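Local coordinates for conserved hypothetical protein (Bacteroides thetaiotaomicron, PDB 2HQY) that is of unknown function but binds coenzyme A and is probably an acyltransferase related to phosphatidylglycerol lysyltransferases, at residues A[44-47]-A[52-55]. Sequence-based numbering, arbitrary orientation.
Sequences QFAV and LVFK
Phe45 and Phe54 pair across the strands as a non-hydrogen-bonded antiparallel pair, their CA atoms 4.3 Å apart. This is the tightly packed side of the contact. CB of Phe45 lies 3.6 Å from CD1 of Phe54. The Phe45 ring itself leads away from the neighbouring strand, with CG set between its backbone N and carbonyl carbon (chi1 76°). Its CD1 still meets CD1 of Leu52 at 3.9 Å, and the two side chains cross at a slant. Helix 12-19 packs on this apolar face through Ile15, which touches both Phe45 and Leu52. Replacing Phe54 with an alanine would probably open a gap beside CB of Phe45 and remove the packing on Met65.

The two strands, 44-48 and 51-58, form a beta hairpin. Segments 44-47 and 52-55 run antiparallel at 157°. Strands 5-6 and 61-69 extend the hairpin on its two outer edges. Two hydrogen-bonded pairs hold it. Gln44 N donates to Lys55 O in a nearly straight bond (2.8 Å, 172°), and Lys55 N returns one to Gln44 O. Ala46 and Val53 exchange a second such pair of bonds.

The other face is close at one end, where Val53 CG2 comes within 3.2 Å of Ala46 O. It is looser at the Gln44 and Lys55 end. These two side chains extend side by side in the same direction, and a water joins their ends. It donates to Gln44 OE1 and accepts from Lys55 NZ, each at 2.8 Å. Lys55 NZ also forms salt bridges with Glu87 and Asp83. Gln44 NE2 forms hydrogen bonds with OD1 of Asp6 and OD1 of Asn200 of the second subunit.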
ATOM      1  N   GLN A  44      -5.052   8.421   2.730  1.00 14.54           N
ATOM      2  CA  GLN A  44      -6.472   8.674   2.432  1.00 15.24           C
ATOM      3  C   GLN A  44      -6.694  10.162   2.153  1.00 15.48           C
ATOM      4  O   GLN A  44      -5.851  10.995   2.503  1.00 15.96           O
ATOM      5  CB  GLN A  44      -7.345   8.162   3.590  1.00 15.02           C
ATOM      6  CG  GLN A  44      -7.200   6.686   3.816  1.00 14.76           C
ATOM      7  CD  GLN A  44      -8.040   6.167   4.994  1.00 16.35           C
ATOM      8  OE1 GLN A  44      -8.293   6.870   5.968  1.00 16.83           O
ATOM      9  NE2 GLN A  44      -8.444   4.888   4.903  1.00 18.99           N
ATOM     10  N   PHE A  45      -7.811  10.495   1.517  1.00 15.52           N
ATOM     11  CA  PHE A  45      -8.179  11.891   1.301  1.00 16.16           C
ATOM     12  C   PHE A  45      -9.680  12.077   1.476  1.00 17.07           C
ATOM     13  O   PHE A  45     -10.467  11.121   1.450  1.00 17.19           O
ATOM     14  CB  PHE A  45      -7.765  12.397  -0.091  1.00 15.73           C
ATOM     15  CG  PHE A  45      -8.659  11.916  -1.205  1.00 17.14           C
ATOM     16  CD1 PHE A  45      -9.664  12.738  -1.726  1.00 16.94           C
ATOM     17  CD2 PHE A  45      -8.521  10.627  -1.700  1.00 16.61           C
ATOM     18  CE1 PHE A  45     -10.498  12.285  -2.737  1.00 18.93           C
ATOM     19  CE2 PHE A  45      -9.355  10.158  -2.722  1.00 16.75           C
ATOM     20  CZ  PHE A  45     -10.344  10.988  -3.246  1.00 17.17           C
ATOM     21  N   ALA A  46     -10.054  13.335   1.623  1.00 18.49           N
ATOM     22  CA  ALA A  46     -11.449  13.731   1.623  1.00 20.18           C
ATOM     23  C   ALA A  46     -11.539  15.158   1.130  1.00 21.32           C
ATOM     24  O   ALA A  46     -10.595  15.932   1.257  1.00 21.11           O
ATOM     25  CB  ALA A  46     -12.048  13.596   3.013  1.00 20.00           C
ATOM     26  N   VAL A  47     -12.660  15.476   0.494  1.00 23.14           N
ATOM     27  CA  VAL A  47     -13.066  16.868   0.375  1.00 24.85           C
ATOM     28  C   VAL A  47     -14.010  17.175   1.573  1.00 26.20           C
ATOM     29  O   VAL A  47     -15.038  16.504   1.801  1.00 26.15           O
ATOM     30  CB  VAL A  47     -13.655  17.177  -1.023  1.00 24.99           C
ATOM     31  CG1 VAL A  47     -14.009  18.672  -1.158  1.00 25.71           C
ATOM     32  CG2 VAL A  47     -12.672  16.758  -2.103  1.00 24.64           C
ATOM     33  N   LEU A  52      -9.422  20.209   0.125  1.00 17.95           N
ATOM     34  CA  LEU A  52      -8.909  18.863  -0.103  1.00 17.29           C
ATOM     35  C   LEU A  52      -7.994  18.555   1.077  1.00 16.85           C
ATOM     36  O   LEU A  52      -7.037  19.305   1.329  1.00 18.00           O
ATOM     37  CB  LEU A  52      -8.123  18.824  -1.410  1.00 16.71           C
ATOM     38  CG  LEU A  52      -7.299  17.563  -1.683  1.00 16.70           C
ATOM     39  CD1 LEU A  52      -8.174  16.324  -1.665  1.00 17.43           C
ATOM     40  CD2 LEU A  52      -6.549  17.721  -3.014  1.00 17.22           C
ATOM     41  N   VAL A  53      -8.262  17.468   1.783  1.00 16.44           N
ATOM     42  CA  VAL A  53      -7.442  17.085   2.953  1.00 17.37           C
ATOM     43  C   VAL A  53      -6.903  15.655   2.851  1.00 17.74           C
ATOM     44  O   VAL A  53      -7.576  14.797   2.315  1.00 17.77           O
ATOM     45  CB  VAL A  53      -8.261  17.296   4.255  1.00 18.50           C
ATOM     46  CG1 VAL A  53      -8.563  18.801   4.450  1.00 17.90           C
ATOM     47  CG2 VAL A  53      -9.589  16.530   4.196  1.00 20.41           C
ATOM     48  N   PHE A  54      -5.682  15.414   3.335  1.00 17.96           N
ATOM     49  CA  PHE A  54      -5.039  14.088   3.243  1.00 17.69           C
ATOM     50  C   PHE A  54      -4.723  13.631   4.661  1.00 17.89           C
ATOM     51  O   PHE A  54      -4.483  14.469   5.546  1.00 18.80           O
ATOM     52  CB  PHE A  54      -3.764  14.128   2.410  1.00 17.66           C
ATOM     53  CG  PHE A  54      -3.990  14.420   0.949  1.00 16.93           C
ATOM     54  CD1 PHE A  54      -4.350  13.400   0.070  1.00 17.83           C
ATOM     55  CD2 PHE A  54      -3.879  15.722   0.462  1.00 18.71           C
ATOM     56  CE1 PHE A  54      -4.573  13.661  -1.312  1.00 15.33           C
ATOM     57  CE2 PHE A  54      -4.101  16.003  -0.918  1.00 15.16           C
ATOM     58  CZ  PHE A  54      -4.453  14.970  -1.800  1.00 15.97           C
ATOM     59  N   LYS A  55      -4.771  12.310   4.864  1.00 17.55           N
ATOM     60  CA  LYS A  55      -4.506  11.661   6.162  1.00 16.67           C
ATOM     61  C   LYS A  55      -3.537  10.513   5.868  1.00 17.35           C
ATOM     62  O   LYS A  55      -3.783   9.724   4.920  1.00 16.31           O
ATOM     63  CB  LYS A  55      -5.822  11.166   6.751  1.00 16.83           C
ATOM     64  CG  LYS A  55      -5.761  10.335   8.033  1.00 16.17           C
ATOM     65  CD  LYS A  55      -7.193  10.008   8.446  1.00 17.80           C
ATOM     66  CE  LYS A  55      -7.298   9.304   9.818  1.00 17.40           C
ATOM     67  NZ  LYS A  55      -8.756   9.026  10.146  1.00 16.04           N
TER
HETATM   68  O   HOH W   1      -9.817   7.388   8.207  1.00 22.41           O